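Local coordinates for protein probable ribosomal RNA small subunit methyltransferase (Thermus thermophilus, PDB 3DMH) that probably transfers a methyl group from S-adenosylmethionine to N2 of a guanosine in 16S ribosomal RNA during processing of the small ribosomal subunit, at residues A246-L251 and L269-G274; R187-R192 and Y198-L203; G234-D239 and R329-G334; L223-G228 and T359-E364. All coordinates share one frame; numbering follows the deposited sequence.

Contact 1: A246-L251 and L269-G274. With SAM (S-adenosylmethionine), chain D.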
# COMPACT_ATOMS: atom_id res chain seq x y z
N ALA A 246 12.08 0.23 8.12
CA ALA A 246 12.66 -0.58 9.21
C ALA A 246 13.91 -1.35 8.78
O ALA A 246 14.86 -1.48 9.55
CB ALA A 246 11.62 -1.53 9.81
N LEU A 247 13.92 -1.86 7.54
CA LEU A 247 15.13 -2.51 6.98
C LEU A 247 16.03 -1.50 6.26
O LEU A 247 17.26 -1.58 6.33
CB LEU A 247 14.77 -3.64 6.02
CG LEU A 247 13.83 -4.72 6.57
CD1 LEU A 247 13.52 -5.78 5.51
CD2 LEU A 247 14.41 -5.40 7.82
N THR A 248 15.39 -0.57 5.56
CA THR A 248 16.09 0.38 4.69
C THR A 248 17.07 1.27 5.45
O THR A 248 18.21 1.44 5.03
CB THR A 248 15.08 1.31 3.99
OG1 THR A 248 13.90 0.56 3.60
CG2 THR A 248 15.74 2.03 2.80
N LEU A 249 16.62 1.85 6.55
CA LEU A 249 17.46 2.81 7.28
C LEU A 249 18.71 2.15 7.88
O LEU A 249 19.82 2.63 7.64
CB LEU A 249 16.67 3.60 8.34
CG LEU A 249 16.10 4.96 7.88
CD1 LEU A 249 14.99 4.80 6.84
CD2 LEU A 249 15.59 5.77 9.06
N PRO A 250 18.53 1.04 8.63
CA PRO A 250 19.72 0.35 9.16
C PRO A 250 20.69 -0.09 8.06
O PRO A 250 21.89 0.09 8.21
CB PRO A 250 19.13 -0.87 9.88
CG PRO A 250 17.79 -0.42 10.29
CD PRO A 250 17.30 0.40 9.12
N LEU A 251 20.17 -0.66 6.96
CA LEU A 251 21.08 -1.07 5.89
C LEU A 251 21.83 0.11 5.26
O LEU A 251 23.01 -0.03 4.91
CB LEU A 251 20.35 -1.92 4.84
CG LEU A 251 19.89 -3.29 5.38
CD1 LEU A 251 18.91 -3.91 4.40
CD2 LEU A 251 21.07 -4.24 5.67
N LEU A 269 6.50 8.20 1.17
CA LEU A 269 6.75 9.52 1.78
C LEU A 269 7.29 9.38 3.19
O LEU A 269 8.14 10.16 3.63
CB LEU A 269 5.48 10.37 1.82
CG LEU A 269 4.93 10.72 0.42
CD1 LEU A 269 3.55 11.34 0.52
CD2 LEU A 269 5.87 11.66 -0.34
N SER A 270 6.80 8.37 3.90
CA SER A 270 7.30 8.05 5.24
C SER A 270 8.78 7.69 5.24
O SER A 270 9.56 8.24 6.02
CB SER A 270 6.48 6.93 5.87
OG SER A 270 5.12 7.32 5.99
N LEU A 271 9.16 6.78 4.33
CA LEU A 271 10.57 6.44 4.17
C LEU A 271 11.42 7.67 3.84
O LEU A 271 12.50 7.83 4.39
CB LEU A 271 10.72 5.39 3.07
CG LEU A 271 12.14 4.99 2.66
CD1 LEU A 271 12.95 4.48 3.88
CD2 LEU A 271 12.10 3.95 1.55
N GLN A 272 10.93 8.53 2.94
CA GLN A 272 11.70 9.71 2.55
C GLN A 272 11.95 10.62 3.75
O GLN A 272 13.07 11.13 3.92
CB GLN A 272 10.99 10.45 1.41
CG GLN A 272 11.12 9.70 0.08
CD GLN A 272 10.28 10.27 -1.04
OE1 GLN A 272 9.33 11.03 -0.82
NE2 GLN A 272 10.60 9.89 -2.27
N LYS A 273 10.93 10.82 4.58
CA LYS A 273 11.08 11.68 5.76
C LYS A 273 12.04 11.05 6.77
O LYS A 273 12.88 11.74 7.35
CB LYS A 273 9.73 11.99 6.43
CG LYS A 273 9.83 12.99 7.61
CD LYS A 273 8.47 13.52 8.02
CE LYS A 273 8.57 14.40 9.27
NZ LYS A 273 7.25 15.01 9.61
N GLY A 274 11.93 9.73 6.95
CA GLY A 274 12.84 9.03 7.87
C GLY A 274 14.30 9.10 7.43
O GLY A 274 15.18 9.36 8.25
N SAM D . 9.91 -3.46 5.06
CA SAM D . 8.95 -2.82 6.03
C SAM D . 9.22 -3.36 7.41
O SAM D . 9.96 -4.35 7.48
OXT SAM D . 8.69 -2.82 8.40
CB SAM D . 7.50 -3.14 5.66
CG SAM D . 7.12 -4.62 5.63
SD SAM D . 5.35 -4.86 5.31
CE SAM D . 5.07 -6.52 5.98
C5' SAM D . 5.21 -5.21 3.53
C4' SAM D . 5.33 -3.95 2.68
O4' SAM D . 5.10 -4.38 1.34
C3' SAM D . 4.31 -2.85 3.01
O3' SAM D . 4.94 -1.60 3.28
C2' SAM D . 3.42 -2.81 1.76
O2' SAM D . 2.84 -1.56 1.47
C1' SAM D . 4.44 -3.30 0.72
N9 SAM D . 3.79 -3.73 -0.50
C8 SAM D . 2.54 -4.32 -0.67
N7 SAM D . 2.35 -4.59 -1.98
C5 SAM D . 3.47 -4.16 -2.66
C6 SAM D . 3.83 -4.13 -4.01
N6 SAM D . 3.00 -4.58 -4.96
N1 SAM D . 5.06 -3.62 -4.34
C2 SAM D . 5.92 -3.13 -3.38
N3 SAM D . 5.57 -3.09 -2.03
C4 SAM D . 4.37 -3.62 -1.71
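Two helices of the Rossmann-like methyltransferase fold meet beside the S-adenosylmethionine pocket, where Thr248 and Leu249 of helix 248-253 receive Leu271 and Gly274 of helix 265-277. One methyl carries most of the apolar contact: Leu271 CD1 lies 3.8 Å from Thr248 CB and 3.6 Å from Leu249 CD1, so it touches both neighbours at once. With CG of Leu271 anti to its own N (chi1 174°), the isobutyl group reaches across the gap. It crosses Thr248 at about a right angle, whereas the chains of Leu271 and Leu249 run past each other in opposite senses. The other methyl of Leu249, CD2, rests 3.7 Å from Gly274 O, a carbonyl oxygen that also accepts a bond from Asn278 ND2. The two helices follow successive parallel strands, 236-240 and 257-262, and thus join neighbouring beta-alpha units of the sheet. Leu271 CD1 sits against CB, CG2 and OG1 of Thr248 alike, and OG1 also bonds Asp239 OD2 in the first of those strands. Just ahead of the helix the chain borders the cofactor: Ala246 CB approaches SAM OXT at 3.5 Å, and Leu247 CG lies 4.0 Å from SAM O. Ser216 OG and Gly241 O are among the polar partners of the cofactor, and Glu262 OE2, from the end of strand 257-262, is another.

Contact 2: R187-R192 and Y198-L203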
# COMPACT_ATOMS: atom_id res chain seq x y z
N ARG A 187 3.51 10.93 12.59
CA ARG A 187 3.97 10.39 13.86
C ARG A 187 5.44 10.04 13.75
O ARG A 187 5.95 9.76 12.66
CB ARG A 187 3.14 9.17 14.27
CG ARG A 187 1.64 9.44 14.51
CD ARG A 187 1.38 10.50 15.57
NE ARG A 187 -0.05 10.77 15.73
CZ ARG A 187 -0.70 11.82 15.23
NH1 ARG A 187 -0.05 12.75 14.53
NH2 ARG A 187 -2.00 11.96 15.44
N ALA A 188 6.14 10.05 14.88
CA ALA A 188 7.53 9.63 14.93
C ALA A 188 7.73 8.76 16.15
O ALA A 188 7.03 8.92 17.15
CB ALA A 188 8.45 10.84 14.99
N PHE A 189 8.69 7.84 16.07
CA PHE A 189 9.10 7.06 17.23
C PHE A 189 10.56 6.67 17.07
O PHE A 189 11.07 6.58 15.97
CB PHE A 189 8.20 5.84 17.41
CG PHE A 189 8.42 4.76 16.37
CD1 PHE A 189 9.34 3.74 16.62
CD2 PHE A 189 7.74 4.78 15.15
CE1 PHE A 189 9.57 2.75 15.68
CE2 PHE A 189 7.95 3.78 14.22
CZ PHE A 189 8.87 2.77 14.47
N SER A 190 11.25 6.45 18.19
CA SER A 190 12.65 6.05 18.10
C SER A 190 12.82 4.57 18.45
O SER A 190 12.04 4.02 19.22
CB SER A 190 13.53 6.93 18.98
OG SER A 190 13.61 6.42 20.30
N ALA A 191 13.84 3.95 17.87
CA ALA A 191 14.16 2.55 18.13
C ALA A 191 15.67 2.34 18.05
O ALA A 191 16.35 3.01 17.26
CB ALA A 191 13.45 1.65 17.14
N ARG A 192 16.18 1.41 18.84
CA ARG A 192 17.58 1.05 18.75
C ARG A 192 17.68 -0.27 18.00
O ARG A 192 17.05 -1.26 18.37
CB ARG A 192 18.22 0.94 20.14
CG ARG A 192 19.73 0.82 20.11
CD ARG A 192 20.28 0.81 21.54
NE ARG A 192 21.73 0.70 21.60
CZ ARG A 192 22.58 1.71 21.45
NH1 ARG A 192 22.12 2.93 21.20
NH2 ARG A 192 23.89 1.50 21.53
N TYR A 198 17.65 5.03 15.73
CA TYR A 198 16.88 5.53 14.58
C TYR A 198 15.61 6.21 15.05
O TYR A 198 14.99 5.77 16.03
CB TYR A 198 16.53 4.38 13.63
CG TYR A 198 17.74 3.66 13.08
CD1 TYR A 198 18.36 4.09 11.91
CD2 TYR A 198 18.30 2.59 13.78
CE1 TYR A 198 19.49 3.44 11.42
CE2 TYR A 198 19.43 1.95 13.30
CZ TYR A 198 20.02 2.38 12.14
OH TYR A 198 21.14 1.73 11.68
N THR A 199 15.22 7.28 14.37
CA THR A 199 13.91 7.87 14.57
C THR A 199 13.13 7.71 13.29
O THR A 199 13.44 8.35 12.28
CB THR A 199 13.98 9.35 14.95
OG1 THR A 199 14.72 9.49 16.18
CG2 THR A 199 12.59 9.92 15.18
N PHE A 200 12.12 6.86 13.34
CA PHE A 200 11.24 6.65 12.20
C PHE A 200 10.09 7.65 12.17
O PHE A 200 9.61 8.10 13.21
CB PHE A 200 10.72 5.21 12.17
CG PHE A 200 11.81 4.19 12.03
CD1 PHE A 200 12.34 3.88 10.78
CD2 PHE A 200 12.33 3.55 13.15
CE1 PHE A 200 13.35 2.93 10.65
CE2 PHE A 200 13.35 2.61 13.04
CZ PHE A 200 13.86 2.29 11.78
N HIS A 201 9.66 7.99 10.96
CA HIS A 201 8.61 8.97 10.74
C HIS A 201 7.65 8.35 9.77
O HIS A 201 8.06 7.76 8.78
CB HIS A 201 9.18 10.23 10.11
CG HIS A 201 9.96 11.07 11.06
ND1 HIS A 201 11.25 10.77 11.45
CD2 HIS A 201 9.61 12.20 11.73
CE1 HIS A 201 11.67 11.69 12.31
NE2 HIS A 201 10.69 12.56 12.50
N HIS A 202 6.37 8.47 10.07
CA HIS A 202 5.37 7.93 9.15
C HIS A 202 4.02 8.59 9.20
O HIS A 202 3.61 9.18 10.22
CB HIS A 202 5.25 6.41 9.33
CG HIS A 202 4.78 5.99 10.68
ND1 HIS A 202 3.47 6.13 11.09
CD2 HIS A 202 5.45 5.45 11.73
CE1 HIS A 202 3.35 5.69 12.32
NE2 HIS A 202 4.53 5.27 12.74
N LEU A 203 3.34 8.49 8.06
CA LEU A 203 1.96 8.91 7.91
C LEU A 203 1.02 7.78 8.34
O LEU A 203 1.49 6.66 8.65
CB LEU A 203 1.70 9.30 6.45
CG LEU A 203 2.42 10.57 5.97
CD1 LEU A 203 2.42 10.59 4.43
CD2 LEU A 203 1.73 11.81 6.49
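The Phe189 ring carries Phe200 CB over one face, 4.1 Å from its centroid, and meets His202 at its edge, where Phe189 CE2 lies 3.9 Å from His202 CD2. These groups belong to the beta hairpin of strands 187-193 and 196-202, all on one face of it. Phe189 CG sits between its backbone N and carbonyl carbon (chi1 72°), which swings the ring over the partner strand. The Phe189 and Phe200 rings meet obliquely, planes 31° apart, and Ala191 CB borders the edge of the Phe200 ring. On the face bearing Ala188, Ser190, Thr199 and His201, Ala188 CB makes a CH-pi contact over the His201 ring, 3.9 Å from its centroid. Paired backbone bonds hold the antiparallel register at Arg187-His202, Phe189-Phe200 and Ala191-Tyr198; Phe200 N to Phe189 O is 2.8 Å. Leu249 of helix 248-253 packs on Tyr198 and Phe200 and so joins the hairpin to that helix. Both nitrogens of the His202 ring are engaged, which should fix its rotation: NE2 with Gly210 N, and ND1 as donor to Leu203 O at 3.2 Å, from above the carbonyl plane.

Contact 3: G234-D239 and R329-G334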
# COMPACT_ATOMS: atom_id res chain seq x y z
N GLY A 234 29.01 -0.81 0.95
CA GLY A 234 29.32 -0.71 -0.47
C GLY A 234 28.54 -1.64 -1.39
O GLY A 234 28.76 -1.63 -2.61
N ARG A 235 27.65 -2.45 -0.81
CA ARG A 235 26.82 -3.39 -1.57
C ARG A 235 25.53 -2.71 -2.03
O ARG A 235 25.01 -1.83 -1.35
CB ARG A 235 26.46 -4.64 -0.73
CG ARG A 235 27.65 -5.40 -0.13
CD ARG A 235 28.54 -6.02 -1.18
NE ARG A 235 29.71 -6.64 -0.55
CZ ARG A 235 29.76 -7.91 -0.16
NH1 ARG A 235 28.71 -8.71 -0.32
NH2 ARG A 235 30.88 -8.38 0.40
N GLN A 236 25.03 -3.15 -3.18
CA GLN A 236 23.74 -2.70 -3.70
C GLN A 236 22.62 -3.58 -3.13
O GLN A 236 22.63 -4.80 -3.31
CB GLN A 236 23.76 -2.72 -5.23
CG GLN A 236 24.67 -1.64 -5.80
CD GLN A 236 24.93 -1.81 -7.28
OE1 GLN A 236 24.76 -2.89 -7.83
NE2 GLN A 236 25.36 -0.73 -7.93
N VAL A 237 21.69 -2.94 -2.42
CA VAL A 237 20.63 -3.65 -1.72
C VAL A 237 19.29 -3.21 -2.29
O VAL A 237 19.08 -2.02 -2.52
CB VAL A 237 20.65 -3.32 -0.20
CG1 VAL A 237 19.42 -3.90 0.52
CG2 VAL A 237 21.93 -3.85 0.44
N LEU A 238 18.40 -4.18 -2.54
CA LEU A 238 17.01 -3.89 -2.86
C LEU A 238 16.16 -4.33 -1.69
O LEU A 238 16.29 -5.48 -1.25
CB LEU A 238 16.56 -4.66 -4.10
CG LEU A 238 15.11 -4.44 -4.57
CD1 LEU A 238 14.88 -3.00 -5.01
CD2 LEU A 238 14.86 -5.37 -5.75
N ASP A 239 15.31 -3.43 -1.19
CA ASP A 239 14.38 -3.72 -0.08
C ASP A 239 13.00 -3.82 -0.72
O ASP A 239 12.44 -2.79 -1.14
CB ASP A 239 14.45 -2.61 0.97
CG ASP A 239 13.55 -2.85 2.18
OD1 ASP A 239 12.75 -3.80 2.18
OD2 ASP A 239 13.66 -2.03 3.11
N ARG A 329 16.67 -10.55 -9.88
CA ARG A 329 17.36 -9.28 -9.74
C ARG A 329 18.72 -9.43 -9.07
O ARG A 329 19.48 -8.46 -9.01
CB ARG A 329 16.52 -8.29 -8.94
CG ARG A 329 15.23 -7.78 -9.61
CD ARG A 329 15.58 -6.65 -10.54
NE ARG A 329 14.43 -6.13 -11.28
CZ ARG A 329 14.53 -5.32 -12.33
NH1 ARG A 329 15.73 -4.92 -12.78
NH2 ARG A 329 13.43 -4.90 -12.95
N LEU A 330 19.01 -10.62 -8.53
CA LEU A 330 20.32 -10.85 -7.88
C LEU A 330 21.41 -11.20 -8.88
O LEU A 330 21.19 -12.02 -9.79
CB LEU A 330 20.23 -11.97 -6.83
CG LEU A 330 19.70 -11.55 -5.46
CD1 LEU A 330 19.34 -12.77 -4.58
CD2 LEU A 330 20.69 -10.64 -4.74
N ARG A 331 22.58 -10.59 -8.70
CA ARG A 331 23.77 -10.98 -9.44
C ARG A 331 24.27 -12.32 -8.94
O ARG A 331 24.00 -12.70 -7.80
CB ARG A 331 24.87 -9.91 -9.30
CG ARG A 331 24.67 -8.74 -10.23
CD ARG A 331 25.86 -7.79 -10.22
NE ARG A 331 25.84 -6.98 -9.01
CZ ARG A 331 25.45 -5.71 -8.95
NH1 ARG A 331 25.05 -5.05 -10.03
NH2 ARG A 331 25.46 -5.09 -7.78
N PRO A 332 24.99 -13.08 -9.78
CA PRO A 332 25.59 -14.31 -9.26
C PRO A 332 26.38 -14.05 -7.97
O PRO A 332 27.12 -13.06 -7.89
CB PRO A 332 26.54 -14.74 -10.37
CG PRO A 332 25.97 -14.16 -11.61
CD PRO A 332 25.30 -12.87 -11.21
N GLY A 333 26.22 -14.93 -6.99
CA GLY A 333 26.84 -14.74 -5.68
C GLY A 333 26.00 -13.87 -4.75
O GLY A 333 26.28 -13.77 -3.55
N GLY A 334 24.97 -13.24 -5.30
CA GLY A 334 24.06 -12.41 -4.49
C GLY A 334 23.23 -13.22 -3.50
O GLY A 334 23.05 -14.43 -3.66
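Gln236 and Arg331 are brought together by an extended chain on one side and a bent one on the other. Gln236 places CG anti to its carbonyl carbon (chi1 -70°) and then runs straight out to its amide, while Arg331 folds at chi3 (-76°), turning its guanidinium toward Gln236. The two chains cross at about a right angle, with the amide and guanidinium planes 39° apart. Gln236 OE1 lies at the guanidinium edge and is approached by both terminal nitrogens: NH1 of Arg331 makes a weak bond to it at 3.1 Å. Arg331 NH2 is modelled only 2.3 Å from Gln236 OE1, too short for an ordinary hydrogen bond, so the exact placing of one or both groups is doubtful. In the parallel part of the mixed methyltransferase sheet, strand 299-304 lies between strand 236-240 and strand 334-340, and the side-chain pair bridges over its beginning. Asp300 of that middle strand forms a salt bridge to Arg331 NH2 through OD1 and accepts from Gln236 N through OD2. Beyond Arg331 the chain makes a type II turn, closed by Gly334 N bonding Arg331 O at 2.7 Å, and enters strand 334-340. The carboxylate of Asp300 probably offsets the charge of Arg331, with the neutral amide oxygen adding at most a polar contact; Asp300 also takes Gln236 N, and so ties both residues together.

Contact 4: L223-G228 and T359-E364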
# COMPACT_ATOMS: atom_id res chain seq x y z
N LEU A 223 20.78 -11.30 9.28
CA LEU A 223 21.63 -10.71 8.25
C LEU A 223 22.99 -10.34 8.79
O LEU A 223 24.01 -10.74 8.23
CB LEU A 223 20.93 -9.49 7.61
CG LEU A 223 21.62 -8.81 6.42
CD1 LEU A 223 20.58 -8.24 5.48
CD2 LEU A 223 22.59 -7.72 6.87
N GLN A 224 23.01 -9.60 9.90
CA GLN A 224 24.28 -9.18 10.49
C GLN A 224 25.11 -10.37 10.97
O GLN A 224 26.34 -10.36 10.86
CB GLN A 224 24.10 -8.15 11.61
CG GLN A 224 25.45 -7.72 12.21
CD GLN A 224 25.41 -6.41 12.96
OE1 GLN A 224 25.48 -6.38 14.19
NE2 GLN A 224 25.32 -5.30 12.23
N GLU A 225 24.45 -11.40 11.49
CA GLU A 225 25.17 -12.59 11.97
C GLU A 225 25.80 -13.34 10.80
O GLU A 225 26.93 -13.84 10.90
CB GLU A 225 24.25 -13.52 12.75
CG GLU A 225 23.87 -13.00 14.13
CD GLU A 225 22.79 -13.83 14.81
OE1 GLU A 225 22.28 -14.80 14.21
OE2 GLU A 225 22.46 -13.50 15.97
N ARG A 226 25.07 -13.41 9.69
CA ARG A 226 25.51 -14.11 8.49
C ARG A 226 26.63 -13.37 7.75
O ARG A 226 27.64 -13.98 7.39
CB ARG A 226 24.31 -14.34 7.57
CG ARG A 226 24.62 -14.94 6.20
CD ARG A 226 24.47 -16.44 6.20
NE ARG A 226 25.00 -17.03 4.98
CZ ARG A 226 24.96 -18.33 4.69
NH1 ARG A 226 24.39 -19.18 5.53
NH2 ARG A 226 25.49 -18.77 3.55
N LEU A 227 26.45 -12.06 7.55
CA LEU A 227 27.36 -11.27 6.71
C LEU A 227 28.41 -10.47 7.50
O LEU A 227 29.39 -10.00 6.92
CB LEU A 227 26.57 -10.32 5.80
CG LEU A 227 25.43 -10.88 4.94
CD1 LEU A 227 24.85 -9.78 4.06
CD2 LEU A 227 25.86 -12.06 4.08
N GLY A 228 28.18 -10.28 8.80
CA GLY A 228 29.06 -9.44 9.62
C GLY A 228 28.66 -7.98 9.54
O GLY A 228 27.98 -7.58 8.60
N THR A 359 17.41 -22.05 6.55
CA THR A 359 16.58 -21.44 7.58
C THR A 359 17.51 -20.92 8.66
O THR A 359 18.12 -21.70 9.41
CB THR A 359 15.58 -22.44 8.18
OG1 THR A 359 14.81 -23.04 7.13
CG2 THR A 359 14.65 -21.75 9.17
N LEU A 360 17.63 -19.60 8.72
CA LEU A 360 18.58 -18.97 9.65
C LEU A 360 18.00 -18.76 11.04
O LEU A 360 18.74 -18.72 12.02
CB LEU A 360 19.08 -17.64 9.08
CG LEU A 360 19.60 -17.63 7.63
CD1 LEU A 360 20.08 -16.25 7.25
CD2 LEU A 360 20.72 -18.65 7.44
N LYS A 361 16.68 -18.60 11.11
CA LYS A 361 15.98 -18.39 12.37
C LYS A 361 14.61 -19.05 12.26
O LYS A 361 13.98 -18.96 11.20
CB LYS A 361 15.76 -16.90 12.65
CG LYS A 361 17.01 -16.02 12.70
CD LYS A 361 17.75 -16.14 14.02
CE LYS A 361 19.06 -15.38 13.97
NZ LYS A 361 19.77 -15.47 15.27
N VAL A 362 14.16 -19.69 13.33
CA VAL A 362 12.74 -20.02 13.44
C VAL A 362 12.24 -20.01 14.89
O VAL A 362 12.58 -20.88 15.71
CB VAL A 362 12.31 -21.28 12.63
CG1 VAL A 362 12.88 -22.56 13.24
CG2 VAL A 362 10.77 -21.34 12.46
N ALA A 363 11.47 -18.98 15.20
CA ALA A 363 10.81 -18.88 16.49
C ALA A 363 9.46 -18.19 16.28
O ALA A 363 8.55 -18.80 15.73
CB ALA A 363 11.68 -18.13 17.51
N GLU A 364 9.32 -16.93 16.69
CA GLU A 364 8.06 -16.24 16.45
C GLU A 364 7.88 -16.04 14.95
O GLU A 364 6.76 -16.07 14.44
CB GLU A 364 7.97 -14.89 17.18
CG GLU A 364 6.53 -14.35 17.24
CD GLU A 364 6.37 -13.04 18.03
OE1 GLU A 364 7.31 -12.21 18.07
OE2 GLU A 364 5.26 -12.84 18.59
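Lys361 NZ donates to Glu225 OE1 at 2.8 Å in a salt bridge that links the last turns of helix 214-227 to strand 358-362. The ammonium meets OE1 on the syn side, 20° out of the carboxylate plane, and is 3.4 Å from the second oxygen, Glu225 OE2, so it favours one oxygen. A bend at chi2 (-79°) redirects the lysine chain, which then runs straight through CE to NZ and crosses the extended glutamate at about a right angle; Lys361 CE itself comes within 3.3 Å of Glu225 OE1. Next along the helix, Arg226 passes Leu360, with Arg226 NH1 4.2 Å from Leu360 CD2. That guanidinium has firmer partners nearby: NH1 bonds Gln358 OE1, and the group makes a cation-pi contact with Phe369. Phe337 in strand 334-340 lies against both Arg226 and Leu360, so the polar surface layer sits on an apolar base. Leu360 and Lys361 together face Val367 in a classic beta bulge. The helix finishes with Gly228 N bonded to Gln224 O at 2.8 Å, after which Gly228 leaves helical geometry at positive phi. Strand 358-362 is an outer strand of the sheet and pairs with the antiparallel strand 366-371. This strand order, 3-2-1-4-5-7-6 with strand 7 antiparallel to its neighbours, is the signature of the Rossmann-like class I methyltransferases.

Along the chain the hairpin of contact 2 closes first; contact 4 then opens and encloses contact 3, which in turn encloses contact 1. Contacts 1 and 2 have centres 9 Å apart and touch, Ser270 OG to Leu203 N at 3.0 Å, so the hairpin lies against the two helices beside the cofactor. Contacts 3 and 4 reach the same seven-stranded sheet, with centres 18 Å apart and no direct touch. Helix 248-253 of contact 1 follows strand 236-240 of contact 3 in the chain and touches it, Thr248 bonding Asp239, and Leu251 packs on Leu223 of contact 4. Contacts 1, 3 and 4 thus tie together parts of one methyltransferase domain, and contact 1 borders its S-adenosylmethionine pocket.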